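PDB 1IQ6: (R)-specific enoyl-CoA hydratase from Aeromonas punctata, which catalyses the hydration of trans-2-enoyl-CoA of four to six carbons to (3R)-3-hydroxyacyl-CoA, working as a homodimer in polyhydroxyalkanoate biosynthesis. Local coordinates for residues B[4-9]-B[98-103]; B[21-26]-B[55-60]; B[50-55]-B[87-92]; B[94-99]-B[114-119]. One frame throughout, in Å; residues are numbered along the deposited sequence.

Interaction 1: residues B[4-9]-B[98-103]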
loop_
_atom_site.group_PDB
_atom_site.type_symbol
_atom_site.label_atom_id
_atom_site.label_comp_id
_atom_site.label_asym_id
_atom_site.label_seq_id
_atom_site.Cartn_x
_atom_site.Cartn_y
_atom_site.Cartn_z
ATOM N N GLN B 4 -19.081 6.488 21.097
ATOM C CA GLN B 4 -18.309 5.327 21.519
ATOM C C GLN B 4 -16.817 5.607 21.400
ATOM O O GLN B 4 -16.300 5.830 20.307
ATOM C CB GLN B 4 -18.690 4.108 20.676
ATOM C CG GLN B 4 -20.114 3.627 20.926
ATOM C CD GLN B 4 -20.502 2.430 20.079
ATOM O OE1 GLN B 4 -21.588 1.873 20.240
ATOM N NE2 GLN B 4 -19.619 2.030 19.172
ATOM N N SER B 5 -16.130 5.596 22.536
ATOM C CA SER B 5 -14.701 5.861 22.558
ATOM C C SER B 5 -13.909 4.701 21.973
ATOM O O SER B 5 -14.336 3.547 22.028
ATOM C CB SER B 5 -14.235 6.119 23.991
ATOM O OG SER B 5 -14.424 4.971 24.800
ATOM N N LEU B 6 -12.750 5.021 21.410
ATOM C CA LEU B 6 -11.880 4.007 20.840
ATOM C C LEU B 6 -11.203 3.315 22.017
ATOM O O LEU B 6 -10.807 3.973 22.983
ATOM C CB LEU B 6 -10.835 4.663 19.936
ATOM C CG LEU B 6 -9.969 3.730 19.090
ATOM C CD1 LEU B 6 -10.851 2.936 18.146
ATOM C CD2 LEU B 6 -8.954 4.544 18.304
ATOM N N GLU B 7 -11.080 1.994 21.947
ATOM C CA GLU B 7 -10.464 1.236 23.027
ATOM C C GLU B 7 -9.553 0.125 22.525
ATOM O O GLU B 7 -9.798 -0.481 21.479
ATOM C CB GLU B 7 -11.538 0.607 23.922
ATOM C CG GLU B 7 -12.456 1.596 24.618
ATOM C CD GLU B 7 -13.465 0.905 25.518
ATOM O OE1 GLU B 7 -13.039 0.166 26.430
ATOM O OE2 GLU B 7 -14.683 1.100 25.316
ATOM N N VAL B 8 -8.499 -0.135 23.287
ATOM C CA VAL B 8 -7.563 -1.195 22.956
ATOM C C VAL B 8 -8.357 -2.494 22.937
ATOM O O VAL B 8 -9.180 -2.742 23.821
ATOM C CB VAL B 8 -6.443 -1.292 24.019
ATOM C CG1 VAL B 8 -5.609 -2.547 23.792
ATOM C CG2 VAL B 8 -5.570 -0.052 23.952
ATOM N N GLY B 9 -8.121 -3.315 21.919
ATOM C CA GLY B 9 -8.831 -4.574 21.817
ATOM C C GLY B 9 -9.973 -4.560 20.820
ATOM O O GLY B 9 -10.450 -5.618 20.414
ATOM N N VAL B 98 -8.149 -5.684 11.445
ATOM C CA VAL B 98 -7.401 -4.676 12.186
ATOM C C VAL B 98 -7.861 -4.727 13.636
ATOM O O VAL B 98 -9.007 -5.079 13.926
ATOM C CB VAL B 98 -7.605 -3.229 11.633
ATOM C CG1 VAL B 98 -7.208 -3.173 10.156
ATOM C CG2 VAL B 98 -9.040 -2.761 11.850
ATOM N N GLU B 99 -6.950 -4.409 14.546
ATOM C CA GLU B 99 -7.259 -4.408 15.969
ATOM C C GLU B 99 -6.446 -3.328 16.662
ATOM O O GLU B 99 -5.240 -3.219 16.445
ATOM C CB GLU B 99 -6.941 -5.766 16.598
ATOM C CG GLU B 99 -7.051 -5.750 18.120
ATOM C CD GLU B 99 -6.879 -7.116 18.758
ATOM O OE1 GLU B 99 -6.879 -7.179 20.005
ATOM O OE2 GLU B 99 -6.751 -8.122 18.027
ATOM N N VAL B 100 -7.109 -2.531 17.496
ATOM C CA VAL B 100 -6.418 -1.475 18.226
ATOM C C VAL B 100 -5.527 -2.103 19.293
ATOM O O VAL B 100 -5.999 -2.890 20.119
ATOM C CB VAL B 100 -7.411 -0.525 18.919
ATOM C CG1 VAL B 100 -6.648 0.544 19.685
ATOM C CG2 VAL B 100 -8.336 0.108 17.887
ATOM N N THR B 101 -4.242 -1.760 19.277
ATOM C CA THR B 101 -3.308 -2.308 20.258
ATOM C C THR B 101 -2.768 -1.253 21.214
ATOM O O THR B 101 -2.253 -1.585 22.280
ATOM C CB THR B 101 -2.105 -2.998 19.576
ATOM O OG1 THR B 101 -1.395 -2.048 18.771
ATOM C CG2 THR B 101 -2.580 -4.154 18.712
ATOM N N ALA B 102 -2.882 0.014 20.836
ATOM C CA ALA B 102 -2.393 1.090 21.693
ATOM C C ALA B 102 -3.021 2.434 21.357
ATOM O O ALA B 102 -3.299 2.735 20.199
ATOM C CB ALA B 102 -0.876 1.185 21.593
ATOM N N LEU B 103 -3.251 3.238 22.390
ATOM C CA LEU B 103 -3.827 4.566 22.230
ATOM C C LEU B 103 -2.974 5.545 23.025
ATOM O O LEU B 103 -2.985 5.527 24.257
ATOM C CB LEU B 103 -5.267 4.596 22.753
ATOM C CG LEU B 103 -6.309 3.786 21.980
ATOM C CD1 LEU B 103 -7.634 3.813 22.719
ATOM C CD2 LEU B 103 -6.462 4.358 20.580
#

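Interaction 2: residues B[21-26]-B[55-60]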
loop_
_atom_site.group_PDB
_atom_site.type_symbol
_atom_site.label_atom_id
_atom_site.label_comp_id
_atom_site.label_asym_id
_atom_site.label_seq_id
_atom_site.Cartn_x
_atom_site.Cartn_y
_atom_site.Cartn_z
ATOM N N ALA B 21 -10.028 -8.452 -13.096
ATOM C CA ALA B 21 -10.348 -7.056 -13.359
ATOM C C ALA B 21 -9.753 -6.128 -12.309
ATOM O O ALA B 21 -9.226 -5.063 -12.634
ATOM C CB ALA B 21 -11.864 -6.868 -13.429
ATOM N N GLU B 22 -9.838 -6.529 -11.045
ATOM C CA GLU B 22 -9.305 -5.699 -9.973
ATOM C C GLU B 22 -7.783 -5.637 -10.033
ATOM O O GLU B 22 -7.190 -4.570 -9.866
ATOM C CB GLU B 22 -9.766 -6.230 -8.611
ATOM C CG GLU B 22 -11.256 -6.033 -8.361
ATOM C CD GLU B 22 -12.121 -7.016 -9.125
ATOM O OE1 GLU B 22 -13.255 -6.647 -9.500
ATOM O OE2 GLU B 22 -11.675 -8.163 -9.337
ATOM N N VAL B 23 -7.151 -6.779 -10.275
ATOM C CA VAL B 23 -5.699 -6.819 -10.368
ATOM C C VAL B 23 -5.230 -5.968 -11.550
ATOM O O VAL B 23 -4.220 -5.268 -11.458
ATOM C CB VAL B 23 -5.196 -8.270 -10.511
ATOM C CG1 VAL B 23 -3.689 -8.284 -10.745
ATOM C CG2 VAL B 23 -5.538 -9.057 -9.247
ATOM N N ALA B 24 -5.973 -6.012 -12.653
ATOM C CA ALA B 24 -5.619 -5.213 -13.823
ATOM C C ALA B 24 -5.737 -3.722 -13.508
ATOM O O ALA B 24 -4.889 -2.924 -13.915
ATOM C CB ALA B 24 -6.523 -5.574 -14.999
ATOM N N ALA B 25 -6.787 -3.344 -12.784
ATOM C CA ALA B 25 -6.987 -1.947 -12.419
ATOM C C ALA B 25 -5.863 -1.480 -11.494
ATOM O O ALA B 25 -5.389 -0.348 -11.601
ATOM C CB ALA B 25 -8.341 -1.769 -11.735
ATOM N N PHE B 26 -5.428 -2.352 -10.588
ATOM C CA PHE B 26 -4.355 -1.972 -9.678
ATOM C C PHE B 26 -3.041 -1.847 -10.438
ATOM O O PHE B 26 -2.235 -0.969 -10.147
ATOM C CB PHE B 26 -4.179 -2.990 -8.549
ATOM C CG PHE B 26 -3.154 -2.569 -7.531
ATOM C CD1 PHE B 26 -3.444 -1.567 -6.610
ATOM C CD2 PHE B 26 -1.882 -3.138 -7.525
ATOM C CE1 PHE B 26 -2.481 -1.136 -5.698
ATOM C CE2 PHE B 26 -0.912 -2.716 -6.619
ATOM C CZ PHE B 26 -1.214 -1.711 -5.705
ATOM N N GLY B 55 0.847 -7.684 -3.595
ATOM C CA GLY B 55 0.826 -7.552 -2.149
ATOM C C GLY B 55 0.345 -6.165 -1.750
ATOM O O GLY B 55 -0.363 -6.002 -0.754
ATOM N N MET B 56 0.714 -5.149 -2.526
ATOM C CA MET B 56 0.294 -3.795 -2.195
ATOM C C MET B 56 -1.199 -3.547 -2.441
ATOM O O MET B 56 -1.763 -2.575 -1.937
ATOM C CB MET B 56 1.160 -2.766 -2.929
ATOM C CG MET B 56 2.574 -2.619 -2.342
ATOM S SD MET B 56 2.641 -2.067 -0.597
ATOM C CE MET B 56 2.496 -0.296 -0.835
ATOM N N LEU B 57 -1.838 -4.415 -3.224
ATOM C CA LEU B 57 -3.276 -4.290 -3.439
ATOM C C LEU B 57 -3.931 -4.896 -2.188
ATOM O O LEU B 57 -4.878 -4.330 -1.639
ATOM C CB LEU B 57 -3.720 -5.041 -4.707
ATOM C CG LEU B 57 -5.237 -5.112 -4.964
ATOM C CD1 LEU B 57 -5.862 -3.730 -4.865
ATOM C CD2 LEU B 57 -5.490 -5.722 -6.344
ATOM N N LEU B 58 -3.411 -6.036 -1.735
ATOM C CA LEU B 58 -3.940 -6.671 -0.529
ATOM C C LEU B 58 -3.839 -5.686 0.639
ATOM O O LEU B 58 -4.796 -5.489 1.386
ATOM C CB LEU B 58 -3.140 -7.933 -0.184
ATOM C CG LEU B 58 -3.103 -9.088 -1.186
ATOM C CD1 LEU B 58 -2.168 -10.190 -0.690
ATOM C CD2 LEU B 58 -4.509 -9.621 -1.376
ATOM N N ALA B 59 -2.674 -5.053 0.773
ATOM C CA ALA B 59 -2.435 -4.111 1.862
ATOM C C ALA B 59 -3.338 -2.886 1.821
ATOM O O ALA B 59 -3.596 -2.266 2.852
ATOM C CB ALA B 59 -0.975 -3.678 1.860
ATOM N N SER B 60 -3.821 -2.538 0.634
ATOM C CA SER B 60 -4.694 -1.378 0.497
ATOM C C SER B 60 -6.019 -1.538 1.244
ATOM O O SER B 60 -6.675 -0.548 1.568
ATOM C CB SER B 60 -4.950 -1.088 -0.984
ATOM O OG SER B 60 -3.747 -0.687 -1.625
#

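Interaction 3: residues B[50-55]-B[87-92]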
loop_
_atom_site.group_PDB
_atom_site.type_symbol
_atom_site.label_atom_id
_atom_site.label_comp_id
_atom_site.label_asym_id
_atom_site.label_seq_id
_atom_site.Cartn_x
_atom_site.Cartn_y
_atom_site.Cartn_z
ATOM N N ARG B 50 0.839 -20.036 -10.480
ATOM C CA ARG B 50 -0.250 -19.274 -11.083
ATOM C C ARG B 50 -0.214 -17.811 -10.649
ATOM O O ARG B 50 0.415 -17.471 -9.646
ATOM C CB ARG B 50 -1.598 -19.903 -10.714
ATOM C CG ARG B 50 -1.733 -20.260 -9.245
ATOM C CD ARG B 50 -3.131 -20.763 -8.913
ATOM N NE ARG B 50 -4.147 -19.747 -9.173
ATOM C CZ ARG B 50 -5.423 -19.851 -8.815
ATOM N NH1 ARG B 50 -6.272 -18.872 -9.097
ATOM N NH2 ARG B 50 -5.849 -20.929 -8.170
ATOM N N PRO B 51 -0.886 -16.923 -11.404
ATOM C CA PRO B 51 -0.922 -15.491 -11.090
ATOM C C PRO B 51 -1.365 -15.172 -9.662
ATOM O O PRO B 51 -2.331 -15.745 -9.151
ATOM C CB PRO B 51 -1.889 -14.933 -12.131
ATOM C CG PRO B 51 -1.673 -15.854 -13.304
ATOM C CD PRO B 51 -1.644 -17.202 -12.638
ATOM N N ILE B 52 -0.655 -14.238 -9.039
ATOM C CA ILE B 52 -0.957 -13.828 -7.676
ATOM C C ILE B 52 -1.318 -12.349 -7.607
ATOM O O ILE B 52 -0.911 -11.556 -8.457
ATOM C CB ILE B 52 0.237 -14.112 -6.735
ATOM C CG1 ILE B 52 1.464 -13.303 -7.168
ATOM C CG2 ILE B 52 0.560 -15.601 -6.756
ATOM C CD1 ILE B 52 2.656 -13.466 -6.241
ATOM N N VAL B 53 -2.103 -11.991 -6.597
ATOM C CA VAL B 53 -2.531 -10.610 -6.389
ATOM C C VAL B 53 -1.378 -9.771 -5.827
ATOM O O VAL B 53 -0.621 -10.253 -4.988
ATOM C CB VAL B 53 -3.711 -10.565 -5.385
ATOM C CG1 VAL B 53 -4.128 -9.131 -5.119
ATOM C CG2 VAL B 53 -4.881 -11.374 -5.930
ATOM N N HIS B 54 -1.241 -8.529 -6.290
ATOM C CA HIS B 54 -0.180 -7.645 -5.794
ATOM C C HIS B 54 -0.279 -7.524 -4.281
ATOM O O HIS B 54 -1.352 -7.257 -3.749
ATOM C CB HIS B 54 -0.325 -6.225 -6.334
ATOM C CG HIS B 54 -0.249 -6.111 -7.820
ATOM N ND1 HIS B 54 -1.226 -6.602 -8.657
ATOM C CD2 HIS B 54 0.651 -5.486 -8.615
ATOM C CE1 HIS B 54 -0.935 -6.278 -9.905
ATOM N NE2 HIS B 54 0.199 -5.601 -9.906
ATOM N N GLY B 55 0.847 -7.684 -3.595
ATOM C CA GLY B 55 0.826 -7.552 -2.149
ATOM C C GLY B 55 0.345 -6.165 -1.750
ATOM O O GLY B 55 -0.363 -6.002 -0.754
ATOM N N PRO B 87 1.372 -15.978 -0.680
ATOM C CA PRO B 87 0.706 -15.413 -1.847
ATOM C C PRO B 87 -0.803 -15.602 -1.815
ATOM O O PRO B 87 -1.323 -16.520 -1.182
ATOM C CB PRO B 87 1.343 -16.180 -2.994
ATOM C CG PRO B 87 1.476 -17.557 -2.403
ATOM C CD PRO B 87 2.007 -17.270 -1.003
ATOM N N VAL B 88 -1.500 -14.696 -2.484
ATOM C CA VAL B 88 -2.943 -14.767 -2.615
ATOM C C VAL B 88 -3.157 -14.919 -4.117
ATOM O O VAL B 88 -2.687 -14.100 -4.905
ATOM C CB VAL B 88 -3.632 -13.483 -2.130
ATOM C CG1 VAL B 88 -5.090 -13.485 -2.568
ATOM C CG2 VAL B 88 -3.543 -13.392 -0.611
ATOM N N PHE B 89 -3.852 -15.972 -4.518
ATOM C CA PHE B 89 -4.080 -16.202 -5.937
ATOM C C PHE B 89 -5.258 -15.406 -6.469
ATOM O O PHE B 89 -6.255 -15.213 -5.779
ATOM C CB PHE B 89 -4.248 -17.702 -6.170
ATOM C CG PHE B 89 -3.026 -18.485 -5.802
ATOM C CD1 PHE B 89 -1.856 -18.343 -6.539
ATOM C CD2 PHE B 89 -3.011 -19.298 -4.674
ATOM C CE1 PHE B 89 -0.687 -18.994 -6.157
ATOM C CE2 PHE B 89 -1.846 -19.954 -4.282
ATOM C CZ PHE B 89 -0.680 -19.799 -5.027
ATOM N N VAL B 90 -5.122 -14.917 -7.697
ATOM C CA VAL B 90 -6.173 -14.122 -8.306
ATOM C C VAL B 90 -7.500 -14.866 -8.285
ATOM O O VAL B 90 -7.581 -16.034 -8.679
ATOM C CB VAL B 90 -5.813 -13.741 -9.764
ATOM C CG1 VAL B 90 -6.906 -12.865 -10.363
ATOM C CG2 VAL B 90 -4.480 -13.012 -9.794
ATOM N N GLY B 91 -8.536 -14.183 -7.813
ATOM C CA GLY B 91 -9.851 -14.786 -7.749
ATOM C C GLY B 91 -10.209 -15.329 -6.381
ATOM O O GLY B 91 -11.386 -15.515 -6.081
ATOM N N ASP B 92 -9.205 -15.580 -5.546
ATOM C CA ASP B 92 -9.461 -16.105 -4.210
ATOM C C ASP B 92 -9.854 -14.993 -3.253
ATOM O O ASP B 92 -9.506 -13.831 -3.453
ATOM C CB ASP B 92 -8.226 -16.834 -3.674
ATOM C CG ASP B 92 -7.997 -18.173 -4.349
ATOM O OD1 ASP B 92 -6.955 -18.805 -4.083
ATOM O OD2 ASP B 92 -8.865 -18.599 -5.142
HETATM O O HOH W 1 -8.948 -18.191 -7.786
HETATM O O HOH W 2 -8.085 -20.878 -6.652
HETATM O O HOH W 3 -0.023 -12.347 -3.255
#

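Interaction 4: residues B[94-99]-B[114-119]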
loop_
_atom_site.group_PDB
_atom_site.type_symbol
_atom_site.label_atom_id
_atom_site.label_comp_id
_atom_site.label_asym_id
_atom_site.label_seq_id
_atom_site.Cartn_x
_atom_site.Cartn_y
_atom_site.Cartn_z
ATOM N N VAL B 94 -9.967 -13.051 0.485
ATOM C CA VAL B 94 -9.074 -12.780 1.605
ATOM C C VAL B 94 -9.890 -12.071 2.674
ATOM O O VAL B 94 -10.979 -11.556 2.408
ATOM C CB VAL B 94 -7.892 -11.850 1.234
ATOM C CG1 VAL B 94 -7.055 -12.487 0.146
ATOM C CG2 VAL B 94 -8.405 -10.479 0.816
ATOM N N THR B 95 -9.360 -12.059 3.889
ATOM C CA THR B 95 -10.014 -11.379 4.994
ATOM C C THR B 95 -8.990 -10.416 5.593
ATOM O O THR B 95 -7.874 -10.821 5.924
ATOM C CB THR B 95 -10.486 -12.377 6.073
ATOM O OG1 THR B 95 -11.446 -13.279 5.502
ATOM C CG2 THR B 95 -11.136 -11.637 7.241
ATOM N N ALA B 96 -9.362 -9.144 5.680
ATOM C CA ALA B 96 -8.491 -8.119 6.247
ATOM C C ALA B 96 -8.985 -7.899 7.671
ATOM O O ALA B 96 -10.192 -7.812 7.904
ATOM C CB ALA B 96 -8.590 -6.833 5.438
ATOM N N GLU B 97 -8.055 -7.816 8.618
ATOM C CA GLU B 97 -8.412 -7.638 10.025
ATOM C C GLU B 97 -7.530 -6.596 10.696
ATOM O O GLU B 97 -6.311 -6.612 10.526
ATOM C CB GLU B 97 -8.259 -8.972 10.776
ATOM C CG GLU B 97 -9.113 -10.104 10.214
ATOM C CD GLU B 97 -8.879 -11.451 10.889
ATOM O OE1 GLU B 97 -9.441 -12.458 10.400
ATOM O OE2 GLU B 97 -8.143 -11.514 11.900
ATOM N N VAL B 98 -8.149 -5.684 11.445
ATOM C CA VAL B 98 -7.401 -4.676 12.186
ATOM C C VAL B 98 -7.861 -4.727 13.636
ATOM O O VAL B 98 -9.007 -5.079 13.926
ATOM C CB VAL B 98 -7.605 -3.229 11.633
ATOM C CG1 VAL B 98 -7.208 -3.173 10.156
ATOM C CG2 VAL B 98 -9.040 -2.761 11.850
ATOM N N GLU B 99 -6.950 -4.409 14.546
ATOM C CA GLU B 99 -7.259 -4.408 15.969
ATOM C C GLU B 99 -6.446 -3.328 16.662
ATOM O O GLU B 99 -5.240 -3.219 16.445
ATOM C CB GLU B 99 -6.941 -5.766 16.598
ATOM C CG GLU B 99 -7.051 -5.750 18.120
ATOM C CD GLU B 99 -6.879 -7.116 18.758
ATOM O OE1 GLU B 99 -6.879 -7.179 20.005
ATOM O OE2 GLU B 99 -6.751 -8.122 18.027
ATOM N N THR B 114 -2.467 -4.986 11.725
ATOM C CA THR B 114 -3.167 -5.150 10.454
ATOM C C THR B 114 -2.750 -6.453 9.784
ATOM O O THR B 114 -1.574 -6.651 9.483
ATOM C CB THR B 114 -2.837 -3.965 9.537
ATOM O OG1 THR B 114 -1.418 -3.893 9.346
ATOM C CG2 THR B 114 -3.305 -2.661 10.177
ATOM N N ARG B 115 -3.720 -7.330 9.543
ATOM C CA ARG B 115 -3.443 -8.628 8.940
ATOM C C ARG B 115 -4.368 -9.008 7.798
ATOM O O ARG B 115 -5.540 -8.644 7.788
ATOM C CB ARG B 115 -3.525 -9.715 10.017
ATOM C CG ARG B 115 -2.510 -9.504 11.114
ATOM C CD ARG B 115 -2.568 -10.532 12.222
ATOM N NE ARG B 115 -1.423 -10.320 13.103
ATOM C CZ ARG B 115 -1.283 -10.839 14.317
ATOM N NH1 ARG B 115 -0.191 -10.572 15.021
ATOM N NH2 ARG B 115 -2.228 -11.609 14.832
ATOM N N ILE B 116 -3.813 -9.728 6.825
ATOM C CA ILE B 116 -4.583 -10.235 5.693
ATOM C C ILE B 116 -4.436 -11.751 5.760
ATOM O O ILE B 116 -3.315 -12.269 5.827
ATOM C CB ILE B 116 -4.014 -9.787 4.324
ATOM C CG1 ILE B 116 -4.080 -8.265 4.168
ATOM C CG2 ILE B 116 -4.800 -10.474 3.194
ATOM C CD1 ILE B 116 -5.490 -7.710 4.065
ATOM N N PHE B 117 -5.564 -12.457 5.763
ATOM C CA PHE B 117 -5.555 -13.915 5.788
ATOM C C PHE B 117 -6.075 -14.452 4.462
ATOM O O PHE B 117 -6.987 -13.881 3.867
ATOM C CB PHE B 117 -6.435 -14.465 6.919
ATOM C CG PHE B 117 -5.816 -14.356 8.278
ATOM C CD1 PHE B 117 -6.009 -13.218 9.053
ATOM C CD2 PHE B 117 -5.010 -15.380 8.771
ATOM C CE1 PHE B 117 -5.403 -13.098 10.307
ATOM C CE2 PHE B 117 -4.401 -15.265 10.026
ATOM C CZ PHE B 117 -4.602 -14.118 10.789
ATOM N N THR B 118 -5.485 -15.552 4.014
ATOM C CA THR B 118 -5.895 -16.181 2.769
ATOM C C THR B 118 -7.241 -16.855 2.962
ATOM O O THR B 118 -7.768 -16.932 4.072
ATOM C CB THR B 118 -4.909 -17.268 2.340
ATOM O OG1 THR B 118 -4.926 -18.326 3.311
ATOM C CG2 THR B 118 -3.501 -16.701 2.225
ATOM N N GLN B 119 -7.785 -17.354 1.862
ATOM C CA GLN B 119 -9.058 -18.048 1.879
ATOM C C GLN B 119 -8.946 -19.281 2.778
ATOM O O GLN B 119 -9.916 -19.683 3.420
ATOM C CB GLN B 119 -9.408 -18.450 0.446
ATOM C CG GLN B 119 -10.766 -19.062 0.250
ATOM C CD GLN B 119 -11.100 -19.178 -1.220
ATOM O OE1 GLN B 119 -11.236 -18.171 -1.913
ATOM N NE2 GLN B 119 -11.220 -20.408 -1.709
HETATM O O HOH W 4 -10.064 -15.324 4.265
#

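Interaction 1: residues B[4-9]-B[98-103]
Four apolar side chains, L6 and V8 of loop 4-9 and V100 and L103 of strand 98-103, interlock like teeth at the surface of the protein. L6 is the main bump on the loop side. Its CG lies anti to the backbone N (chi1 -171°), which sends the two methyls toward the strand. They enter the notch between V100 and L103. CD1 rests on V100 CG2 at 3.8 Å. CD2 meets L103 CD2 tip to tip at 3.4 Å, tighter than a usual carbon contact. Both pairs of side chains cross obliquely.

The strand answers with two bumps of its own. L103 pushes CD1 against the loop backbone, 3.2 Å from L6 O. V100 brings its CB to within 3.5 Å of E7 O. The two methyls of V8 lie over the strand backbone, CG1 by V100 O and T101 O, CG2 by T101 O and A102 CA.

One hydrogen bond joins the two segments. G9 N donates to V100 O at 2.8 Å and nearly straight (167°), from above the carbonyl plane. At G9 a CB would jam against the carbonyl O of V8. Q10 also holds the loop, by its backbone to V100 and its side chain to S5 O and E7 N.

T101 and A102 both face T111 in a classic beta bulge. Strand 109-117 lies beside 93-103, with A110 touching L6 and L103. L70, P71 and L133 also pack on L6, and the chain then runs on into strand 11-17.

Interaction 2: residues B[21-26]-B[55-60]
This is a buried, apolar helix-helix contact between helix 20-30 and the start of helix 55-68. The two short axes cross steeply, at 102°, and come within 10.6 Å of each other. No hydrogen bond joins the segments.

F26 and L57 carry the contact. F26 holds CG anti to its backbone N (chi1 -175°), so the ring reaches across to the other helix. L57 also has CG anti to N, and the two side chains slide past each other in opposite directions. L57 CB sits over the centre of the F26 ring, 3.8 Å from the centroid, in a CH-pi contact. From there L57 runs back along F26: CD1 lies 3.7 Å from F26 CD1, and CD2 lies 3.7 Å from F26 CB. The far end of the ring meets the first turn of the second helix, with F26 CZ 3.8 Å from M56 CB. S60 OG donates to M56 O at 2.8 Å, in the carbonyl plane, which satisfies this hydroxyl beside the ring.

The second subunit closes in here: its S60 packs on F26, and its F26 on S60. H54 meets the F26 ring edge to face. G55, F84 and H37 probably bind the acyl-CoA, by similarity. The side chain of M56 is about 4 Å from that of F84, and that of V23 about 4 Å from that of H37. The contact thus borders the probable substrate site of a MaoC-like hotdog fold, where helix 55-68 packs against the antiparallel sheet.

Interaction 3: residues B[50-55]-B[87-92]
Two loops of the MaoC-like hotdog fold meet here through a single beta bridge, I52 with F89. Their directions are about at right angles.

Two backbone hydrogen bonds make the bridge. V53 N donates to V88 O at 2.8 Å, nearly along the C=O axis. V90 N donates to P51 O at 3.3 Å, straight but from above the carbonyl plane. A water extends the pairing, donating to V53 O and accepting from V88 N. A type II turn from F89 to D92 then reverses the second loop. At G91 a CB would jam against the carbonyl O of V90.

The apolar contacts lie around this core. V53 CG2 fits between V88 CG1 and V90 CG2. I52 CG2 packs on P87 CB and on F89 CD1, obliquely to the ring. L58 of helix 55-68 meets V53 and V88, and V23 of helix 20-30 meets V53 and V90. I52 O accepts from H37 ND1, so the loop helps position H37, which probably binds the acyl-CoA, judging by relatives.

R50 carries the polar side of the contact. Its chain crosses F89 at about a right angle, with CG 3.3 Å from F89 CD1 and CD over the ring face in a CH-pi contact. A bend at chi3 (-62°) brings the guanidinium round, and F89 CB lies 3.5 Å above its plane, over its centre. The guanidinium plane is 27° from the ring plane. Two waters link it to D92 OD2: one accepts from R50 NH1 and also donates to V90 O, and the other accepts from R50 NH2 at 2.7 Å.

Interaction 4: residues B[94-99]-B[114-119]
Two flat groups meet here, the F117 ring and the E97 carboxylate. T95 O lies at the edge of the ring, near its plane. The carboxylate comes to the ring obliquely, its plane 35° from that of the ring. E97 has CG anti to its carbonyl carbon and an extended chain. It crosses F117 at about a right angle, with OE2 3.5 Å from F117 CE1. E97 OE1 also makes a long, weak ion pair with R13.

These groups stand on the face of T95, E97, R115 and F117 of an antiparallel beta hairpin. T95 with F117 and E97 with R115 are hydrogen-bonded pairs. F117 N donates to T95 O at 2.8 Å, in the carbonyl plane, and T95 N returns the bond to F117 O at 3.0 Å. E97 N to R115 O (2.8 Å) and R115 N to E97 O (2.9 Å) lie nearly along their C=O axes. A96 with I116 and V98 with T114 are the non-hydrogen-bonded pairs. I116 bends at chi2 (-68°) and lays CD1 on A96 CB at 3.5 Å. Its CG2 touches V94 CB, and V98 CG1 meets T114 CG2. T95 OG1 is hydrogen-bonded to S15 OG, and a water links it to T118 O.

The face of A96, V98, T114 and I116 turns inward to helix 55-68, where L65 meets A96 and F62 meets T114 and I116. Strand 11-17 flanks 93-103 on one side, and strand 123-132 flanks 109-117 on the other.

The four contacts belong to one hotdog domain. Interactions 1 and 4 share V98 and E99 on strand 93-103, with centres 17 Å apart. Interactions 2 and 3 share G55, and their centres lie 9 Å apart; along the chain their segments alternate. Both fall between the two segments of interaction 1 and lie across the chain's centre from it. Interactions 2 and 3 each close before interaction 4 opens. L58 of helix 55-68 touches V94 and I116 of interaction 4, and the same helix also meets interaction 3. The helix thus ties the probable substrate site to the sheet, while interaction 1 lies away from that site.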